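Local coordinates for protein glutathione S-transferase (Vibrio parahaemolyticus, PDB 7MIQ) that probably catalyses the conjugation of glutathione to electrophilic substrates, as a glutathione S-transferase of the Gtt2 class, at residues Gly167-Gly172 with Trp192-Ser197; Val138-Pro143 with Ile180-Tyr186. All blocks are in the same frame, centred on the assembly; numbering follows the deposited sequence.

Contact 1. Residues Gly167-Gly172 with Trp192-Ser197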
ATOM      1  N   GLY A 167       6.429   8.847   6.792  1.00 12.71           N
ATOM      2  CA  GLY A 167       6.061  10.255   6.815  1.00 12.90           C
ATOM      3  C   GLY A 167       7.264  11.172   6.709  1.00 13.72           C
ATOM      4  O   GLY A 167       7.217  12.205   6.034  1.00 14.31           O
ATOM      5  N   TYR A 168       8.360  10.806   7.381  1.00 12.89           N
ATOM      6  CA  TYR A 168       9.593  11.585   7.308  1.00 13.42           C
ATOM      7  C   TYR A 168      10.105  11.672   5.875  1.00 14.45           C
ATOM      8  O   TYR A 168      10.464  12.759   5.402  1.00 14.26           O
ATOM      9  CB  TYR A 168      10.633  10.958   8.243  1.00 12.87           C
ATOM     10  CG  TYR A 168      12.070  11.419   8.093  1.00 13.34           C
ATOM     11  CD1 TYR A 168      12.551  12.518   8.798  1.00 16.37           C
ATOM     12  CD2 TYR A 168      12.961  10.719   7.287  1.00 15.56           C
ATOM     13  CE1 TYR A 168      13.880  12.923   8.677  1.00 16.77           C
ATOM     14  CE2 TYR A 168      14.279  11.112   7.161  1.00 19.02           C
ATOM     15  CZ  TYR A 168      14.735  12.211   7.856  1.00 21.63           C
ATOM     16  OH  TYR A 168      16.053  12.586   7.725  1.00 19.44           O
ATOM     17  N   ILE A 169      10.118  10.545   5.157  1.00 13.37           N
ATOM     18  CA  ILE A 169      10.532  10.557   3.756  1.00 15.30           C
ATOM     19  C   ILE A 169       9.584  11.416   2.925  1.00 17.48           C
ATOM     20  O   ILE A 169      10.018  12.177   2.051  1.00 14.96           O
ATOM     21  CB  ILE A 169      10.623   9.118   3.208  1.00 15.47           C
ATOM     22  CG1 ILE A 169      11.717   8.330   3.936  1.00 12.69           C
ATOM     23  CG2 ILE A 169      10.878   9.125   1.700  1.00 15.54           C
ATOM     24  CD1 ILE A 169      13.107   8.903   3.755  1.00 14.86           C
ATOM     25  N   PHE A 170       8.277  11.314   3.190  1.00 19.52           N
ATOM     26  CA  PHE A 170       7.295  12.115   2.458  1.00 14.84           C
ATOM     27  C   PHE A 170       7.528  13.606   2.672  1.00 16.54           C
ATOM     28  O   PHE A 170       7.578  14.382   1.709  1.00 16.73           O
ATOM     29  CB  PHE A 170       5.874  11.712   2.880  1.00 16.26           C
ATOM     30  CG  PHE A 170       4.825  12.765   2.604  1.00 16.55           C
ATOM     31  CD1 PHE A 170       4.619  13.255   1.323  1.00 17.63           C
ATOM     32  CD2 PHE A 170       4.031  13.253   3.634  1.00 20.32           C
ATOM     33  CE1 PHE A 170       3.651  14.222   1.077  1.00 17.71           C
ATOM     34  CE2 PHE A 170       3.065  14.217   3.397  1.00 17.47           C
ATOM     35  CZ  PHE A 170       2.874  14.701   2.116  1.00 17.32           C
ATOM     36  N   ILE A 171       7.673  14.029   3.930  1.00 16.60           N
ATOM     37  CA  ILE A 171       7.896  15.448   4.197  1.00 16.48           C
ATOM     38  C   ILE A 171       9.248  15.893   3.644  1.00 15.85           C
ATOM     39  O   ILE A 171       9.384  17.025   3.161  1.00 17.91           O
ATOM     40  CB  ILE A 171       7.754  15.736   5.706  1.00 16.16           C
ATOM     41  CG1 ILE A 171       6.298  15.556   6.156  1.00 14.52           C
ATOM     42  CG2 ILE A 171       8.249  17.141   6.051  1.00 15.53           C
ATOM     43  CD1 ILE A 171       5.283  16.367   5.349  1.00 16.28           C
ATOM     44  N   GLY A 172      10.256  15.017   3.680  1.00 17.96           N
ATOM     45  CA  GLY A 172      11.512  15.324   3.010  1.00 17.06           C
ATOM     46  C   GLY A 172      11.329  15.594   1.529  1.00 23.89           C
ATOM     47  O   GLY A 172      11.914  16.534   0.981  1.00 22.74           O
ATOM     48  N   TRP A 192       6.487  17.439  15.013  1.00 17.92           N
ATOM     49  CA  TRP A 192       6.736  16.011  14.843  1.00 15.52           C
ATOM     50  C   TRP A 192       8.024  15.769  14.067  1.00 15.45           C
ATOM     51  O   TRP A 192       8.828  14.906  14.438  1.00 16.36           O
ATOM     52  CB  TRP A 192       5.532  15.372  14.144  1.00 15.98           C
ATOM     53  CG  TRP A 192       5.795  14.055  13.460  1.00 15.10           C
ATOM     54  CD1 TRP A 192       5.725  12.808  14.015  1.00 17.19           C
ATOM     55  CD2 TRP A 192       6.143  13.862  12.083  1.00 13.58           C
ATOM     56  NE1 TRP A 192       6.024  11.852  13.070  1.00 17.97           N
ATOM     57  CE2 TRP A 192       6.283  12.475  11.876  1.00 16.46           C
ATOM     58  CE3 TRP A 192       6.353  14.731  11.005  1.00 18.57           C
ATOM     59  CZ2 TRP A 192       6.630  11.936  10.635  1.00 15.98           C
ATOM     60  CZ3 TRP A 192       6.692  14.195   9.773  1.00 13.63           C
ATOM     61  CH2 TRP A 192       6.826  12.810   9.598  1.00 16.46           C
ATOM     62  N   PHE A 193       8.249  16.536  12.998  1.00 16.25           N
ATOM     63  CA  PHE A 193       9.450  16.335  12.196  1.00 15.86           C
ATOM     64  C   PHE A 193      10.710  16.681  12.983  1.00 20.71           C
ATOM     65  O   PHE A 193      11.720  15.975  12.883  1.00 16.60           O
ATOM     66  CB  PHE A 193       9.376  17.161  10.915  1.00 19.13           C
ATOM     67  CG  PHE A 193      10.397  16.765   9.885  1.00 16.33           C
ATOM     68  CD1 PHE A 193      11.675  17.298   9.913  1.00 15.53           C
ATOM     69  CD2 PHE A 193      10.079  15.853   8.897  1.00 16.79           C
ATOM     70  CE1 PHE A 193      12.616  16.930   8.967  1.00 17.12           C
ATOM     71  CE2 PHE A 193      11.018  15.481   7.946  1.00 19.53           C
ATOM     72  CZ  PHE A 193      12.287  16.019   7.986  1.00 16.95           C
ATOM     73  N   GLU A 194      10.675  17.767  13.759  1.00 19.93           N
ATOM     74  CA  GLU A 194      11.807  18.080  14.628  1.00 19.90           C
ATOM     75  C   GLU A 194      12.095  16.920  15.573  1.00 23.52           C
ATOM     76  O   GLU A 194      13.257  16.577  15.818  1.00 22.85           O
ATOM     77  CB  GLU A 194      11.520  19.362  15.413  1.00 18.24           C
ATOM     78  CG  GLU A 194      12.581  19.734  16.447  1.00 21.81           C
ATOM     79  CD  GLU A 194      13.649  20.668  15.897  1.00 28.56           C
ATOM     80  OE1 GLU A 194      13.543  21.077  14.719  1.00 27.02           O
ATOM     81  OE2 GLU A 194      14.597  20.994  16.644  1.00 27.88           O
ATOM     82  N   GLN A 195      11.038  16.287  16.082  1.00 18.28           N
ATOM     83  CA  GLN A 195      11.177  15.172  17.010  1.00 19.83           C
ATOM     84  C   GLN A 195      11.757  13.943  16.316  1.00 20.56           C
ATOM     85  O   GLN A 195      12.741  13.358  16.780  1.00 21.23           O
ATOM     86  CB  GLN A 195       9.801  14.870  17.609  1.00 20.89           C
ATOM     87  CG  GLN A 195       9.763  13.976  18.815  1.00 28.37           C
ATOM     88  CD  GLN A 195       8.389  13.994  19.466  1.00 33.24           C
ATOM     89  OE1 GLN A 195       7.622  14.946  19.298  1.00 25.00           O
ATOM     90  NE2 GLN A 195       8.070  12.940  20.205  1.00 32.01           N
ATOM     91  N   VAL A 196      11.162  13.549  15.189  1.00 18.43           N
ATOM     92  CA  VAL A 196      11.589  12.334  14.501  1.00 18.70           C
ATOM     93  C   VAL A 196      12.986  12.505  13.911  1.00 20.49           C
ATOM     94  O   VAL A 196      13.828  11.603  14.011  1.00 18.62           O
ATOM     95  CB  VAL A 196      10.554  11.953  13.425  1.00 18.61           C
ATOM     96  CG1 VAL A 196      11.073  10.828  12.555  1.00 21.96           C
ATOM     97  CG2 VAL A 196       9.238  11.553  14.080  1.00 15.89           C
ATOM     98  N   SER A 197      13.263  13.660  13.300  1.00 18.79           N
ATOM     99  CA  SER A 197      14.566  13.870  12.674  1.00 20.78           C
ATOM    100  C   SER A 197      15.707  13.917  13.681  1.00 21.61           C
ATOM    101  O   SER A 197      16.872  13.882  13.270  1.00 22.81           O
ATOM    102  CB  SER A 197      14.562  15.158  11.847  1.00 21.23           C
ATOM    103  OG  SER A 197      14.563  16.299  12.688  1.00 21.93           O
TER

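Contact 2. Residues Val138-Pro143 with Ile180-Tyr186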
ATOM      1  N   VAL A 138      -0.430  16.692  -2.877  1.00 25.75           N
ATOM      2  CA  VAL A 138       0.434  16.812  -1.703  1.00 24.74           C
ATOM      3  C   VAL A 138      -0.031  17.966  -0.823  1.00 26.80           C
ATOM      4  O   VAL A 138      -0.175  17.824   0.397  1.00 21.14           O
ATOM      5  CB  VAL A 138       1.903  16.989  -2.127  1.00 22.33           C
ATOM      6  CG1 VAL A 138       2.770  17.299  -0.913  1.00 18.51           C
ATOM      7  CG2 VAL A 138       2.408  15.747  -2.841  1.00 20.84           C
ATOM      8  N   LEU A 139      -0.285  19.126  -1.435  1.00 24.41           N
ATOM      9  CA  LEU A 139      -0.701  20.295  -0.668  1.00 26.22           C
ATOM     10  C   LEU A 139      -2.041  20.075   0.020  1.00 24.47           C
ATOM     11  O   LEU A 139      -2.263  20.592   1.122  1.00 28.97           O
ATOM     12  CB  LEU A 139      -0.768  21.525  -1.578  1.00 28.54           C
ATOM     13  CG  LEU A 139       0.547  21.978  -2.219  1.00 23.22           C
ATOM     14  CD1 LEU A 139       0.295  23.050  -3.271  1.00 28.92           C
ATOM     15  CD2 LEU A 139       1.502  22.493  -1.159  1.00 26.17           C
ATOM     16  N   GLU A 140      -2.943  19.313  -0.601  1.00 21.85           N
ATOM     17  CA  GLU A 140      -4.245  19.069   0.011  1.00 24.58           C
ATOM     18  C   GLU A 140      -4.155  18.082   1.169  1.00 25.33           C
ATOM     19  O   GLU A 140      -4.980  18.133   2.088  1.00 27.33           O
ATOM     20  CB  GLU A 140      -5.232  18.565  -1.041  1.00 32.91           C
ATOM     21  CG  GLU A 140      -5.625  19.618  -2.066  1.00 45.62           C
ATOM     22  CD  GLU A 140      -6.440  19.046  -3.208  1.00 60.99           C
ATOM     23  OE1 GLU A 140      -6.597  17.808  -3.267  1.00 54.22           O
ATOM     24  OE2 GLU A 140      -6.923  19.833  -4.049  1.00 70.24           O
ATOM     25  N   PHE A 141      -3.171  17.182   1.150  1.00 25.87           N
ATOM     26  CA  PHE A 141      -3.050  16.219   2.239  1.00 20.57           C
ATOM     27  C   PHE A 141      -2.365  16.815   3.465  1.00 20.38           C
ATOM     28  O   PHE A 141      -2.620  16.363   4.586  1.00 23.58           O
ATOM     29  CB  PHE A 141      -2.297  14.974   1.765  1.00 21.08           C
ATOM     30  CG  PHE A 141      -2.010  13.985   2.863  1.00 20.05           C
ATOM     31  CD1 PHE A 141      -3.046  13.399   3.574  1.00 21.69           C
ATOM     32  CD2 PHE A 141      -0.707  13.638   3.180  1.00 23.08           C
ATOM     33  CE1 PHE A 141      -2.789  12.490   4.587  1.00 18.97           C
ATOM     34  CE2 PHE A 141      -0.442  12.726   4.191  1.00 21.59           C
ATOM     35  CZ  PHE A 141      -1.484  12.154   4.896  1.00 19.63           C
ATOM     36  N   LEU A 142      -1.512  17.822   3.282  1.00 21.03           N
ATOM     37  CA  LEU A 142      -0.759  18.368   4.410  1.00 23.09           C
ATOM     38  C   LEU A 142      -1.629  18.872   5.559  1.00 21.78           C
ATOM     39  O   LEU A 142      -1.261  18.620   6.720  1.00 20.87           O
ATOM     40  CB  LEU A 142       0.176  19.481   3.923  1.00 19.78           C
ATOM     41  CG  LEU A 142       1.352  19.072   3.041  1.00 19.89           C
ATOM     42  CD1 LEU A 142       2.054  20.312   2.508  1.00 20.96           C
ATOM     43  CD2 LEU A 142       2.324  18.186   3.808  1.00 17.49           C
ATOM     44  N   PRO A 143      -2.742  19.588   5.338  1.00 26.58           N
ATOM     45  CA  PRO A 143      -3.592  19.950   6.487  1.00 22.99           C
ATOM     46  C   PRO A 143      -4.107  18.744   7.248  1.00 20.58           C
ATOM     47  O   PRO A 143      -4.178  18.777   8.484  1.00 23.18           O
ATOM     48  CB  PRO A 143      -4.738  20.743   5.841  1.00 24.19           C
ATOM     49  CG  PRO A 143      -4.176  21.265   4.578  1.00 25.37           C
ATOM     50  CD  PRO A 143      -3.213  20.225   4.093  1.00 25.29           C
ATOM     51  N   ILE A 180       8.176  22.995  -1.030  1.00 22.10           N
ATOM     52  CA  ILE A 180       6.991  23.373  -0.270  1.00 24.26           C
ATOM     53  C   ILE A 180       7.423  23.774   1.132  1.00 25.41           C
ATOM     54  O   ILE A 180       8.121  23.016   1.817  1.00 23.95           O
ATOM     55  CB  ILE A 180       5.975  22.222  -0.224  1.00 24.77           C
ATOM     56  CG1 ILE A 180       5.600  21.784  -1.642  1.00 23.72           C
ATOM     57  CG2 ILE A 180       4.745  22.640   0.564  1.00 21.01           C
ATOM     58  CD1 ILE A 180       4.732  20.549  -1.691  1.00 22.48           C
ATOM     59  N   GLU A 181       7.009  24.966   1.567  1.00 27.24           N
ATOM     60  CA  GLU A 181       7.363  25.463   2.899  1.00 27.50           C
ATOM     61  C   GLU A 181       6.417  24.856   3.937  1.00 26.36           C
ATOM     62  O   GLU A 181       5.561  25.519   4.526  1.00 29.70           O
ATOM     63  CB  GLU A 181       7.336  26.986   2.924  1.00 31.95           C
ATOM     64  CG  GLU A 181       8.379  27.623   2.023  1.00 38.53           C
ATOM     65  CD  GLU A 181       8.524  29.113   2.253  1.00 43.98           C
ATOM     66  OE1 GLU A 181       7.764  29.670   3.074  1.00 42.51           O
ATOM     67  OE2 GLU A 181       9.403  29.726   1.614  1.00 40.52           O
ATOM     68  N   VAL A 182       6.608  23.555   4.169  1.00 23.95           N
ATOM     69  CA  VAL A 182       5.705  22.802   5.039  1.00 22.87           C
ATOM     70  C   VAL A 182       5.758  23.340   6.461  1.00 23.41           C
ATOM     71  O   VAL A 182       4.724  23.554   7.103  1.00 22.09           O
ATOM     72  CB  VAL A 182       6.050  21.302   5.000  1.00 19.93           C
ATOM     73  CG1 VAL A 182       5.200  20.534   6.003  1.00 19.46           C
ATOM     74  CG2 VAL A 182       5.865  20.744   3.598  1.00 16.21           C
ATOM     75  N   PHE A 183       6.969  23.579   6.967  1.00 20.44           N
ATOM     76  CA  PHE A 183       7.138  23.855   8.388  1.00 21.58           C
ATOM     77  C   PHE A 183       6.658  25.250   8.764  1.00 26.57           C
ATOM     78  O   PHE A 183       6.242  25.468   9.906  1.00 28.53           O
ATOM     79  CB  PHE A 183       8.600  23.656   8.773  1.00 19.80           C
ATOM     80  CG  PHE A 183       9.105  22.270   8.489  1.00 24.43           C
ATOM     81  CD1 PHE A 183       8.263  21.173   8.627  1.00 22.51           C
ATOM     82  CD2 PHE A 183      10.404  22.061   8.061  1.00 22.30           C
ATOM     83  CE1 PHE A 183       8.714  19.895   8.357  1.00 18.55           C
ATOM     84  CE2 PHE A 183      10.863  20.779   7.791  1.00 22.46           C
ATOM     85  CZ  PHE A 183      10.014  19.698   7.938  1.00 17.95           C
ATOM     86  N   GLU A 184       6.707  26.201   7.828  1.00 26.84           N
ATOM     87  CA  GLU A 184       6.136  27.519   8.094  1.00 35.61           C
ATOM     88  C   GLU A 184       4.630  27.434   8.291  1.00 32.10           C
ATOM     89  O   GLU A 184       4.071  28.094   9.175  1.00 35.60           O
ATOM     90  CB  GLU A 184       6.460  28.480   6.948  1.00 36.80           C
ATOM     91  CG  GLU A 184       7.935  28.774   6.761  1.00 38.27           C
ATOM     92  CD  GLU A 184       8.537  29.514   7.933  1.00 51.32           C
ATOM     93  OE1 GLU A 184       8.139  30.674   8.171  1.00 66.24           O
ATOM     94  OE2 GLU A 184       9.402  28.933   8.622  1.00 40.10           O
ATOM     95  N   LYS A 185       3.958  26.621   7.479  1.00 24.14           N
ATOM     96  CA  LYS A 185       2.479  26.574   7.446  1.00 25.37           C
ATOM     97  C   LYS A 185       1.889  25.521   8.382  1.00 28.02           C
ATOM     98  O   LYS A 185       0.727  25.692   8.748  1.00 23.05           O
ATOM     99  CB  LYS A 185       2.027  26.276   6.020  1.00 26.51           C
ATOM    100  CG  LYS A 185       2.794  26.990   4.916  1.00 40.16           C
ATOM    101  CD  LYS A 185       2.595  26.348   3.561  1.00 50.63           C
ATOM    102  CE  LYS A 185       2.508  27.353   2.433  1.00 63.37           C
ATOM    103  NZ  LYS A 185       1.133  27.881   2.276  1.00 75.17           N
ATOM    104  N   TYR A 186       2.635  24.498   8.788  1.00 19.15           N
ATOM    105  CA  TYR A 186       2.062  23.379   9.532  1.00 22.09           C
ATOM    106  C   TYR A 186       2.914  23.100  10.763  1.00 24.04           C
ATOM    107  O   TYR A 186       3.822  22.256  10.734  1.00 21.81           O
ATOM    108  CB  TYR A 186       1.915  22.161   8.622  1.00 22.95           C
ATOM    109  CG  TYR A 186       1.014  22.457   7.442  1.00 26.72           C
ATOM    110  CD1 TYR A 186      -0.357  22.618   7.618  1.00 29.46           C
ATOM    111  CD2 TYR A 186       1.532  22.605   6.159  1.00 22.23           C
ATOM    112  CE1 TYR A 186      -1.189  22.900   6.550  1.00 24.79           C
ATOM    113  CE2 TYR A 186       0.705  22.888   5.082  1.00 26.21           C
ATOM    114  CZ  TYR A 186      -0.653  23.034   5.286  1.00 29.06           C
ATOM    115  OH  TYR A 186      -1.482  23.316   4.223  1.00 32.34           O
TER

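Contact 1. Residues Gly167-Gly172 with Trp192-Ser197
Two donors of one residue grip the carbonyl oxygen of Phe193: Ser197 N makes a backbone bond to it, and Ser197 OG lies 2.9 Å from Phe193 O, approaching from the opposite face of the carbonyl plane. With OG placed between its backbone N and carbonyl carbon (chi1 72°), the serine turns its hydroxyl back toward the preceding turn, while its CB rests at the edge of the Tyr168 ring. Tyr168 and Phe193 form the aromatic centre of the contact. Their planes are nearly parallel, at 14°, but slid apart, with centroids separated by 5.1 Å, so the rings barely overlap, with Tyr168 CD1 3.4 Å from Phe193 CE2. Beside this pair Ile171 packs its CG2 branch 3.6 Å from Phe193 CD2 and sends its other branch to the indole, CG1 to Trp192 CZ3. Trp192 itself comes in edge-on. Its CH2 stands 3.3 Å from Gly167 C, an approach to bare backbone made possible because Gly167 carries no side chain. Val196 CG2 lies over one face of the indole. The polar ends of these rings are bonded beyond the two segments: Tyr168 OH to Ser205 OG, and Trp192 NE1 to Asp164 OD1 in the first turn of helix 162-177. Within the all-helical C-terminal domain, the axes of the two short helical segments approach to 10.9 Å with a signed crossing angle of -118°. Leu149 of helix 127-151 adjoins Trp192, Leu207 of helix 207-210 touches both Tyr168 and Phe193, and Ile17 of helix 10-22, in the thioredoxin-like domain, reaches Tyr168.

Contact 2. Residues Val138-Pro143 with Ile180-Tyr186
Leu142 is the inner knot of this contact, pressing on both Tyr186 and Val182. Its CB sits over one face of the Tyr186 ring, 4.1 Å from the centroid and 28° off the ring normal, a CH-pi contact in which the two side chains run at about a right angle. Lys185 CB lies against the opposite face, so the phenol is clamped between its own neighbour and the facing helix. Leu142 CD1 continues inward to Val182 CG2 at 4.0 Å, and Ile189 of helix 187-196 packs against both residues. Ile180 extends the apolar seam: its CD1 is 3.9 Å from Val138 CG1, whose residue also touches Ala108 and Ala109 of helix 88-114. An inverse gamma turn is centred on Glu181, at the N-cap position of helix 182-185; Tyr186 is the first residue after it to leave helical phi/psi and stands at the N-cap position of helix 187-196. This bend links helices 162-177 and 187-196 of the glutathione S-transferase C-terminal domain and lays Ile180, Val182 and Tyr186 against helix 127-151. The solvent side is formed by the exposed Leu139 and Pro143, whose contacts are close but few. Leu139 CD2 reaches back to Ile180 CG2 at 3.7 Å. Helix 127-151 is kinked at Pro143, whose N has no bond to the turn before; CG of this proline lies 3.4 Å from Tyr186 OH. Tyr186 CG is anti to its carbonyl carbon (chi1 -60°), directing the ring toward helix 127-151 so that the hydroxyl ends beside Pro143.

Both contacts belong to the helical C-terminal domain, their centres about 12 Å apart, but at different depths. Contact 1 is buried, its centre about 10 Å from the chain centre, and rich in aromatic rings with bonded polar ends; contact 2, about 17 Å out, is partly buried, mainly aliphatic, with one phenol near the surface. Their segments alternate along the chain: contact 1 joins helix 162-177 to 187-196, contact 2 joins helix 127-151 to the turn and short helix between those two. Phe183 connects them, its CZ 3.5 Å from Phe193 CD1 and its CE1 against Ile171 CG2. Helix 162-177 also packs on helix 127-151 directly, through Phe170 on Val138 and Ile171 on Leu142.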